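Long-range contact in HP1028 (PDB 4INN), which has the eight-stranded beta-barrel of the lipocalin family and probably binds and carries small hydrophobic molecules: residues Asn131-Thr137 with Lys148-Arg154. The protein carries 1 engineered substitution. Numbering follows the deposited sequence.
Sequences NGDLEFT and KTFTWKR
Phe136 and Trp152 stack face to face on one side of the antiparallel hairpin formed by the last two strands of the lipocalin barrel. The phenyl ring lies 4.0 Å, centroid to centroid, from the six-membered ring of the indole, with the planes 10° apart. Trp152 CZ2 sits over the centre of the Phe136 ring. Phe136 CB covers the five-membered ring in a CH-pi contact, so the indole is met along its length. With CG anti to the backbone N (chi1 177°), the phenyl ring of Phe136 swings over the indole.

Backbone bonds pair Leu134 with Trp152 and Phe136 with Phe150, two in each pair. Leu134 N to Trp152 O, at 2.9 Å, is almost straight. Between and beyond them, Glu135-Thr151 and Thr137-Thr149 are non-hydrogen-bonded pairs, with side chains on the other face from Phe136 and Trp152. There Thr137 OG1 and Thr149 OG1 share a hydrogen bond of 2.7 Å.

At the other end, Asp133 OD2 takes the N-H of Arg154 at 2.9 Å, from above the carboxylate plane. By the register this N-H would otherwise face Gly132 O, which bonds Gln128 NE2 instead. Asn131 OD1 accepts from Asp133 N at 3.2 Å in an Asx turn, which helps to hold Asp133 in place.

Phe150 and Lys148 line a pocket holding a polyethylene glycol, probably from the crystallisation liquor. Phe150 also meets Phe45 edge to face. Strand 120-128 flanks 134-137, where Phe136 touches Val124 and Val126. Leu134 touches Phe55 and Trp152 touches Val53, both of strand 51-58. On the far flank the Lys153 backbone bonds Gln41 of strand 38-41, closing the barrel.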
loop_
_atom_site.group_PDB
_atom_site.type_symbol
_atom_site.label_atom_id
_atom_site.label_comp_id
_atom_site.label_asym_id
_atom_site.label_seq_id
_atom_site.Cartn_x
_atom_site.Cartn_y
_atom_site.Cartn_z
ATOM N N ASN A 131 15.472 7.480 7.376
ATOM C CA ASN A 131 15.857 6.092 7.004
ATOM C C ASN A 131 14.937 5.420 5.948
ATOM O O ASN A 131 15.186 4.264 5.532
ATOM C CB ASN A 131 15.933 5.192 8.235
ATOM C CG ASN A 131 14.571 4.899 8.830
ATOM O OD1 ASN A 131 13.611 5.616 8.598
ATOM N ND2 ASN A 131 14.490 3.848 9.617
ATOM N N GLY A 132 13.886 6.146 5.540
ATOM C CA GLY A 132 12.966 5.708 4.499
ATOM C C GLY A 132 11.633 5.184 5.012
ATOM O O GLY A 132 10.721 5.015 4.234
ATOM N N ASP A 133 11.525 4.928 6.315
ATOM C CA ASP A 133 10.323 4.305 6.898
ATOM C C ASP A 133 9.158 5.257 6.760
ATOM O O ASP A 133 9.363 6.448 6.637
ATOM C CB ASP A 133 10.527 3.978 8.371
ATOM C CG ASP A 133 11.361 2.719 8.594
ATOM O OD1 ASP A 133 11.447 2.258 9.779
ATOM O OD2 ASP A 133 11.919 2.176 7.604
ATOM N N LEU A 134 7.940 4.726 6.744
ATOM C CA LEU A 134 6.773 5.557 6.576
ATOM C C LEU A 134 5.991 5.602 7.856
ATOM O O LEU A 134 5.892 4.607 8.572
ATOM C CB LEU A 134 5.858 5.035 5.472
ATOM C CG LEU A 134 6.430 4.711 4.099
ATOM C CD1 LEU A 134 5.270 4.324 3.181
ATOM C CD2 LEU A 134 7.228 5.838 3.463
ATOM N N GLU A 135 5.459 6.779 8.141
ATOM C CA GLU A 135 4.382 6.945 9.094
ATOM C C GLU A 135 3.123 7.073 8.260
ATOM O O GLU A 135 2.913 8.094 7.626
ATOM C CB GLU A 135 4.583 8.181 9.947
ATOM C CG GLU A 135 5.954 8.242 10.578
ATOM C CD GLU A 135 5.960 9.111 11.813
ATOM O OE1 GLU A 135 5.760 10.355 11.710
ATOM O OE2 GLU A 135 6.144 8.527 12.905
ATOM N N PHE A 136 2.301 6.027 8.271
ATOM C CA PHE A 136 1.211 5.867 7.325
ATOM C C PHE A 136 -0.108 6.083 8.056
ATOM O O PHE A 136 -0.478 5.277 8.928
ATOM C CB PHE A 136 1.292 4.459 6.743
ATOM C CG PHE A 136 0.194 4.121 5.806
ATOM C CD1 PHE A 136 0.384 4.219 4.448
ATOM C CD2 PHE A 136 -1.034 3.658 6.279
ATOM C CE1 PHE A 136 -0.626 3.898 3.571
ATOM C CE2 PHE A 136 -2.052 3.331 5.396
ATOM C CZ PHE A 136 -1.843 3.454 4.046
ATOM N N THR A 137 -0.796 7.168 7.724
ATOM C CA THR A 137 -1.964 7.594 8.475
ATOM C C THR A 137 -3.224 7.268 7.728
ATOM O O THR A 137 -3.496 7.841 6.692
ATOM C CB THR A 137 -1.965 9.117 8.777
ATOM O OG1 THR A 137 -0.828 9.478 9.590
ATOM C CG2 THR A 137 -3.294 9.537 9.512
ATOM N N LYS A 148 -5.752 6.772 12.256
ATOM C CA LYS A 148 -4.673 6.159 13.037
ATOM C C LYS A 148 -3.382 6.142 12.246
ATOM O O LYS A 148 -3.400 6.112 11.033
ATOM C CB LYS A 148 -5.063 4.727 13.409
ATOM C CG LYS A 148 -4.147 4.098 14.456
ATOM C CD LYS A 148 -4.845 2.961 15.212
ATOM C CE LYS A 148 -4.043 2.499 16.428
ATOM N NZ LYS A 148 -2.691 2.013 16.026
ATOM N N THR A 149 -2.257 6.131 12.934
ATOM C CA THR A 149 -0.954 6.208 12.250
ATOM C C THR A 149 -0.194 4.938 12.555
ATOM O O THR A 149 -0.169 4.484 13.687
ATOM C CB THR A 149 -0.140 7.490 12.645
ATOM O OG1 THR A 149 -0.808 8.653 12.137
ATOM C CG2 THR A 149 1.270 7.470 12.068
ATOM N N PHE A 150 0.383 4.340 11.516
ATOM C CA PHE A 150 1.118 3.082 11.641
ATOM C C PHE A 150 2.526 3.286 11.138
ATOM O O PHE A 150 2.801 4.227 10.372
ATOM C CB PHE A 150 0.442 2.044 10.768
ATOM C CG PHE A 150 -0.991 1.715 11.168
ATOM C CD1 PHE A 150 -1.248 0.757 12.106
ATOM C CD2 PHE A 150 -2.070 2.333 10.535
ATOM C CE1 PHE A 150 -2.542 0.428 12.438
ATOM C CE2 PHE A 150 -3.362 2.033 10.869
ATOM C CZ PHE A 150 -3.608 1.076 11.833
ATOM N N THR A 151 3.449 2.420 11.502
ATOM C CA THR A 151 4.747 2.550 10.864
ATOM C C THR A 151 5.140 1.360 9.974
ATOM O O THR A 151 5.135 0.217 10.389
ATOM C CB THR A 151 5.854 3.132 11.784
ATOM O OG1 THR A 151 7.059 2.380 11.637
ATOM C CG2 THR A 151 5.436 3.183 13.198
ATOM N N TRP A 152 5.452 1.683 8.725
ATOM C CA TRP A 152 5.764 0.723 7.672
ATOM C C TRP A 152 7.270 0.794 7.403
ATOM O O TRP A 152 7.754 1.855 7.003
ATOM C CB TRP A 152 5.010 1.116 6.399
ATOM C CG TRP A 152 3.544 0.874 6.465
ATOM C CD1 TRP A 152 2.801 0.709 7.576
ATOM C CD2 TRP A 152 2.643 0.785 5.366
ATOM N NE1 TRP A 152 1.495 0.490 7.257
ATOM C CE2 TRP A 152 1.362 0.539 5.900
ATOM C CE3 TRP A 152 2.797 0.860 3.976
ATOM C CZ2 TRP A 152 0.228 0.374 5.107
ATOM C CZ3 TRP A 152 1.669 0.698 3.173
ATOM C CH2 TRP A 152 0.394 0.451 3.747
ATOM N N LYS A 153 7.996 -0.301 7.656
ATOM C CA LYS A 153 9.436 -0.300 7.506
ATOM C C LYS A 153 9.813 -0.398 6.050
ATOM O O LYS A 153 9.288 -1.232 5.330
ATOM C CB LYS A 153 10.097 -1.496 8.212
ATOM C CG LYS A 153 10.535 -1.258 9.652
ATOM C CD LYS A 153 9.676 -2.051 10.642
ATOM C CE LYS A 153 10.132 -3.509 10.759
ATOM N NZ LYS A 153 9.086 -4.543 10.430
ATOM N N ARG A 154 10.777 0.416 5.633
ATOM C CA ARG A 154 11.363 0.268 4.329
ATOM C C ARG A 154 12.319 -0.906 4.285
ATOM O O ARG A 154 13.130 -1.074 5.176
ATOM C CB ARG A 154 12.111 1.520 3.923
ATOM C CG ARG A 154 12.223 1.558 2.421
ATOM C CD ARG A 154 13.228 2.549 1.976
ATOM N NE ARG A 154 13.509 2.359 0.564
ATOM C CZ ARG A 154 12.842 2.921 -0.424
ATOM N NH1 ARG A 154 11.802 3.712 -0.186
ATOM N NH2 ARG A 154 13.212 2.672 -1.662
#